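Local coordinates for protein glycosyl transferase family 8 (PDB 5GVV) that transfers galactose from UDP-galactose to the terminal glucose of the already glycosylated serine-rich repeat protein PsrP, with manganese at its UDP site, at residues Glu290-Val302 / Ser391-Met405. Sequence-based numbering, arbitrary orientation.
Sequences EKIDYLAEQLPEV and SSIPKKMVAAIRSYM
Leu-299, just past helix 292-298, packs on Val-398 and Ile-401 of helix 395-402 where the two helices lie on the six-stranded parallel sheet of the C-terminal alpha/beta domain, away from the UDP and manganese site. The helices run with their N-to-C directions 51° apart, their axes 10.3 Å apart at closest. Leu-299 CD1 meets Ile-401 CD1 at 3.8 Å, while its CD2 branch lies against Val-398 CG1. Toward the sheet, Leu-295 and Leu-299 also touch Phe-304, Met-397 reaches Ile-370 and Phe-372, and Ile-401 rests on Leu-278.

Near the helix starts, Pro-394 CG sits over one face of the Tyr-294 ring, toward its rim, in a CH-pi contact, 3.9 Å from the centroid; Gln-298 CG lies against the opposite face, also toward the rim. With its ring anti to the backbone N (chi1 171°), Tyr-294 also brings CE2 to 3.6 Å from Val-398 CG2.

Polar contacts lie at both ends. Lys-291 NZ forms a salt bridge with Glu-290 OE2 and a weak hydrogen bond to Ser-391 O; Glu-290 OE1 bonds to His-351, and Ser-391 OG to Asp-373. With chi2 and chi3 both near 180°, the straight Arg-402 chain carries its guanidinium to a salt bridge with Glu-301, and NH2 also bonds weakly to Gln-298 O. Leu-299 CD2 sits over the guanidinium centre, 3.7 Å above its plane, while Arg-402 NE meets Glu-301 OE2 at 3.0 Å on the oxygen's syn side, 28° out of the carboxylate plane.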
loop_
_atom_site.group_PDB
_atom_site.type_symbol
_atom_site.label_atom_id
_atom_site.label_comp_id
_atom_site.label_asym_id
_atom_site.label_seq_id
_atom_site.Cartn_x
_atom_site.Cartn_y
_atom_site.Cartn_z
ATOM N N GLU A 290 -13.658 -2.809 32.889
ATOM C CA GLU A 290 -14.742 -1.971 33.403
ATOM C C GLU A 290 -14.716 -0.536 32.894
ATOM O O GLU A 290 -13.754 0.195 33.125
ATOM C CB GLU A 290 -14.754 -1.977 34.938
ATOM C CG GLU A 290 -15.907 -1.194 35.554
ATOM C CD GLU A 290 -17.243 -1.883 35.374
ATOM O OE1 GLU A 290 -17.276 -3.131 35.420
ATOM O OE2 GLU A 290 -18.261 -1.181 35.186
ATOM N N LYS A 291 -15.779 -0.158 32.187
ATOM C CA LYS A 291 -15.977 1.212 31.717
ATOM C C LYS A 291 -14.910 1.728 30.748
ATOM O O LYS A 291 -14.791 2.943 30.568
ATOM C CB LYS A 291 -16.098 2.169 32.909
ATOM C CG LYS A 291 -17.341 1.953 33.743
ATOM C CD LYS A 291 -18.590 2.241 32.934
ATOM C CE LYS A 291 -19.847 2.141 33.800
ATOM N NZ LYS A 291 -20.033 0.785 34.380
ATOM N N ILE A 292 -14.159 0.828 30.112
ATOM C CA ILE A 292 -13.062 1.250 29.230
ATOM C C ILE A 292 -13.518 2.109 28.038
ATOM O O ILE A 292 -12.841 3.075 27.665
ATOM C CB ILE A 292 -12.186 0.048 28.752
ATOM C CG1 ILE A 292 -10.947 0.546 28.005
ATOM C CG2 ILE A 292 -12.981 -0.907 27.875
ATOM C CD1 ILE A 292 -10.094 1.499 28.823
ATOM N N ASP A 293 -14.667 1.777 27.453
ATOM C CA ASP A 293 -15.187 2.559 26.334
ATOM C C ASP A 293 -15.512 3.978 26.789
ATOM O O ASP A 293 -15.162 4.960 26.128
ATOM C CB ASP A 293 -16.440 1.903 25.751
ATOM C CG ASP A 293 -16.164 0.528 25.179
ATOM O OD1 ASP A 293 -15.898 -0.405 25.969
ATOM O OD2 ASP A 293 -16.218 0.382 23.940
ATOM N N TYR A 294 -16.182 4.078 27.933
ATOM C CA TYR A 294 -16.544 5.369 28.493
ATOM C C TYR A 294 -15.297 6.197 28.791
ATOM O O TYR A 294 -15.231 7.373 28.434
ATOM C CB TYR A 294 -17.373 5.178 29.767
ATOM C CG TYR A 294 -17.600 6.463 30.522
ATOM C CD1 TYR A 294 -18.602 7.349 30.139
ATOM C CD2 TYR A 294 -16.805 6.797 31.606
ATOM C CE1 TYR A 294 -18.806 8.530 30.829
ATOM C CE2 TYR A 294 -16.995 7.973 32.293
ATOM C CZ TYR A 294 -17.994 8.831 31.903
ATOM O OH TYR A 294 -18.172 10.000 32.598
ATOM N N LEU A 295 -14.310 5.580 29.441
ATOM C CA LEU A 295 -13.074 6.277 29.802
ATOM C C LEU A 295 -12.357 6.790 28.556
ATOM O O LEU A 295 -11.894 7.929 28.519
ATOM C CB LEU A 295 -12.145 5.364 30.604
ATOM C CG LEU A 295 -12.684 4.804 31.921
ATOM C CD1 LEU A 295 -11.637 3.943 32.620
ATOM C CD2 LEU A 295 -13.168 5.916 32.843
ATOM N N ALA A 296 -12.272 5.944 27.536
ATOM C CA ALA A 296 -11.653 6.333 26.274
ATOM C C ALA A 296 -12.352 7.546 25.672
ATOM O O ALA A 296 -11.691 8.489 25.222
ATOM C CB ALA A 296 -11.672 5.174 25.294
ATOM N N GLU A 297 -13.684 7.505 25.650
ATOM C CA GLU A 297 -14.490 8.595 25.102
ATOM C C GLU A 297 -14.242 9.899 25.854
ATOM O O GLU A 297 -14.103 10.961 25.245
ATOM C CB GLU A 297 -15.985 8.242 25.167
ATOM C CG GLU A 297 -16.432 7.168 24.180
ATOM C CD GLU A 297 -17.835 6.648 24.455
ATOM O OE1 GLU A 297 -18.490 6.189 23.495
ATOM O OE2 GLU A 297 -18.275 6.685 25.624
ATOM N N GLN A 298 -14.171 9.807 27.179
ATOM C CA GLN A 298 -14.051 10.983 28.040
ATOM C C GLN A 298 -12.636 11.546 28.139
ATOM O O GLN A 298 -12.455 12.721 28.477
ATOM C CB GLN A 298 -14.543 10.646 29.451
ATOM C CG GLN A 298 -16.031 10.329 29.528
ATOM C CD GLN A 298 -16.888 11.525 29.177
ATOM O OE1 GLN A 298 -16.751 12.591 29.775
ATOM N NE2 GLN A 298 -17.767 11.362 28.196
ATOM N N LEU A 299 -11.636 10.714 27.860
ATOM C CA LEU A 299 -10.243 11.113 28.055
ATOM C C LEU A 299 -9.390 10.955 26.793
ATOM O O LEU A 299 -8.472 10.131 26.761
ATOM C CB LEU A 299 -9.625 10.322 29.217
ATOM C CG LEU A 299 -10.205 10.582 30.612
ATOM C CD1 LEU A 299 -10.144 9.337 31.503
ATOM C CD2 LEU A 299 -9.484 11.739 31.281
ATOM N N PRO A 300 -9.670 11.766 25.753
ATOM C CA PRO A 300 -8.925 11.657 24.489
ATOM C C PRO A 300 -7.445 11.973 24.665
ATOM O O PRO A 300 -6.631 11.610 23.814
ATOM C CB PRO A 300 -9.576 12.732 23.610
ATOM C CG PRO A 300 -10.163 13.716 24.579
ATOM C CD PRO A 300 -10.648 12.872 25.720
ATOM N N GLU A 301 -7.105 12.649 25.759
ATOM C CA GLU A 301 -5.727 13.048 26.007
ATOM C C GLU A 301 -4.971 12.019 26.854
ATOM O O GLU A 301 -3.815 12.234 27.224
ATOM C CB GLU A 301 -5.686 14.419 26.679
ATOM C CG GLU A 301 -6.081 14.412 28.150
ATOM C CD GLU A 301 -7.567 14.612 28.382
ATOM O OE1 GLU A 301 -8.384 13.963 27.698
ATOM O OE2 GLU A 301 -7.916 15.421 29.264
ATOM N N VAL A 302 -5.632 10.906 27.164
ATOM C CA VAL A 302 -4.970 9.777 27.807
ATOM C C VAL A 302 -4.808 8.656 26.788
ATOM O O VAL A 302 -5.750 8.333 26.059
ATOM C CB VAL A 302 -5.787 9.246 28.997
ATOM C CG1 VAL A 302 -5.111 8.039 29.604
ATOM C CG2 VAL A 302 -5.952 10.321 30.045
ATOM N N SER A 391 -18.059 2.265 40.269
ATOM C CA SER A 391 -18.242 1.876 38.869
ATOM C C SER A 391 -19.526 2.411 38.239
ATOM O O SER A 391 -19.613 2.532 37.019
ATOM C CB SER A 391 -18.181 0.352 38.726
ATOM O OG SER A 391 -18.962 -0.289 39.721
ATOM N N SER A 392 -20.523 2.730 39.057
ATOM C CA SER A 392 -21.756 3.279 38.509
ATOM C C SER A 392 -21.693 4.793 38.350
ATOM O O SER A 392 -22.620 5.405 37.821
ATOM C CB SER A 392 -22.959 2.859 39.344
ATOM O OG SER A 392 -23.268 1.502 39.087
ATOM N N ILE A 393 -20.598 5.392 38.813
ATOM C CA ILE A 393 -20.346 6.814 38.586
ATOM C C ILE A 393 -18.900 7.012 38.116
ATOM O O ILE A 393 -18.069 7.553 38.847
ATOM C CB ILE A 393 -20.625 7.636 39.854
ATOM C CG1 ILE A 393 -21.996 7.275 40.416
ATOM C CG2 ILE A 393 -20.597 9.140 39.575
ATOM C CD1 ILE A 393 -22.056 7.378 41.866
ATOM N N PRO A 394 -18.603 6.571 36.881
ATOM C CA PRO A 394 -17.233 6.584 36.357
ATOM C C PRO A 394 -16.683 7.985 36.104
ATOM O O PRO A 394 -15.483 8.108 35.861
ATOM C CB PRO A 394 -17.355 5.821 35.035
ATOM C CG PRO A 394 -18.777 5.987 34.628
ATOM C CD PRO A 394 -19.551 5.984 35.916
ATOM N N LYS A 395 -17.537 9.009 36.150
ATOM C CA LYS A 395 -17.076 10.396 36.082
ATOM C C LYS A 395 -16.018 10.643 37.150
ATOM O O LYS A 395 -15.081 11.421 36.949
ATOM C CB LYS A 395 -18.239 11.361 36.320
ATOM C CG LYS A 395 -19.367 11.269 35.312
ATOM C CD LYS A 395 -20.692 10.917 35.997
ATOM C CE LYS A 395 -20.853 9.414 36.141
ATOM N NZ LYS A 395 -20.853 8.748 34.830
ATOM N N LYS A 396 -16.175 9.970 38.290
ATOM C CA LYS A 396 -15.247 10.110 39.407
ATOM C C LYS A 396 -13.848 9.576 39.092
ATOM O O LYS A 396 -12.849 10.125 39.567
ATOM C CB LYS A 396 -15.821 9.444 40.664
ATOM C CG LYS A 396 -17.023 10.193 41.241
ATOM C CD LYS A 396 -17.501 9.588 42.545
ATOM C CE LYS A 396 -18.389 10.567 43.310
ATOM N NZ LYS A 396 -19.490 11.130 42.476
HETATM N N MSE A 397 -13.760 8.509 38.305
HETATM C CA MSE A 397 -12.435 8.018 37.930
HETATM C C MSE A 397 -11.821 8.881 36.839
HETATM O O MSE A 397 -10.596 9.032 36.777
HETATM C CB MSE A 397 -12.443 6.556 37.491
HETATM C CG MSE A 397 -11.008 6.042 37.260
HETATM SE SE MSE A 397 -10.937 4.222 36.673
HETATM C CE MSE A 397 -11.388 3.372 38.349
ATOM N N VAL A 398 -12.673 9.435 35.979
ATOM C CA VAL A 398 -12.222 10.384 34.963
ATOM C C VAL A 398 -11.458 11.509 35.647
ATOM O O VAL A 398 -10.313 11.800 35.296
ATOM C CB VAL A 398 -13.398 10.983 34.176
ATOM C CG1 VAL A 398 -12.911 12.054 33.209
ATOM C CG2 VAL A 398 -14.143 9.897 33.421
ATOM N N ALA A 399 -12.096 12.117 36.644
ATOM C CA ALA A 399 -11.491 13.185 37.432
ATOM C C ALA A 399 -10.231 12.709 38.153
ATOM O O ALA A 399 -9.244 13.441 38.250
ATOM C CB ALA A 399 -12.499 13.729 38.434
ATOM N N ALA A 400 -10.274 11.484 38.669
ATOM C CA ALA A 400 -9.121 10.896 39.342
ATOM C C ALA A 400 -7.936 10.801 38.384
ATOM O O ALA A 400 -6.813 11.169 38.730
ATOM C CB ALA A 400 -9.473 9.525 39.885
ATOM N N ILE A 401 -8.191 10.298 37.183
ATOM C CA ILE A 401 -7.140 10.155 36.180
ATOM C C ILE A 401 -6.530 11.509 35.793
ATOM O O ILE A 401 -5.306 11.638 35.702
ATOM C CB ILE A 401 -7.659 9.399 34.935
ATOM C CG1 ILE A 401 -7.940 7.935 35.297
ATOM C CG2 ILE A 401 -6.653 9.471 33.805
ATOM C CD1 ILE A 401 -8.711 7.151 34.244
ATOM N N ARG A 402 -7.378 12.516 35.591
ATOM C CA ARG A 402 -6.901 13.859 35.255
ATOM C C ARG A 402 -6.047 14.509 36.346
ATOM O O ARG A 402 -5.256 15.412 36.059
ATOM C CB ARG A 402 -8.070 14.773 34.873
ATOM C CG ARG A 402 -8.439 14.680 33.397
ATOM C CD ARG A 402 -9.620 15.554 33.022
ATOM N NE ARG A 402 -9.776 15.620 31.568
ATOM C CZ ARG A 402 -10.849 15.195 30.907
ATOM N NH1 ARG A 402 -11.877 14.679 31.568
ATOM N NH2 ARG A 402 -10.902 15.295 29.585
ATOM N N SER A 403 -6.196 14.049 37.585
ATOM C CA SER A 403 -5.410 14.593 38.692
ATOM C C SER A 403 -3.940 14.191 38.572
ATOM O O SER A 403 -3.063 14.826 39.166
ATOM C CB SER A 403 -5.979 14.144 40.045
ATOM O OG SER A 403 -5.561 12.829 40.377
ATOM N N TYR A 404 -3.668 13.144 37.797
ATOM C CA TYR A 404 -2.298 12.672 37.608
ATOM C C TYR A 404 -1.569 13.436 36.506
ATOM O O TYR A 404 -0.350 13.306 36.350
ATOM C CB TYR A 404 -2.281 11.168 37.333
ATOM C CG TYR A 404 -2.609 10.359 38.562
ATOM C CD1 TYR A 404 -3.922 10.028 38.868
ATOM C CD2 TYR A 404 -1.605 9.940 39.428
ATOM C CE1 TYR A 404 -4.227 9.297 39.996
ATOM C CE2 TYR A 404 -1.901 9.209 40.557
ATOM C CZ TYR A 404 -3.211 8.892 40.835
ATOM O OH TYR A 404 -3.516 8.166 41.961
HETATM N N MSE A 405 -2.270 14.287 35.829
HETATM C CA MSE A 405 -1.622 15.015 34.824
HETATM C C MSE A 405 -1.029 16.309 35.158
HETATM O O MSE A 405 -1.639 17.134 35.829
HETATM C CB MSE A 405 -2.664 15.449 33.802
HETATM C CG MSE A 405 -3.509 14.310 33.339
HETATM SE SE MSE A 405 -4.806 14.967 31.997
HETATM C CE MSE A 405 -5.478 13.277 31.384
#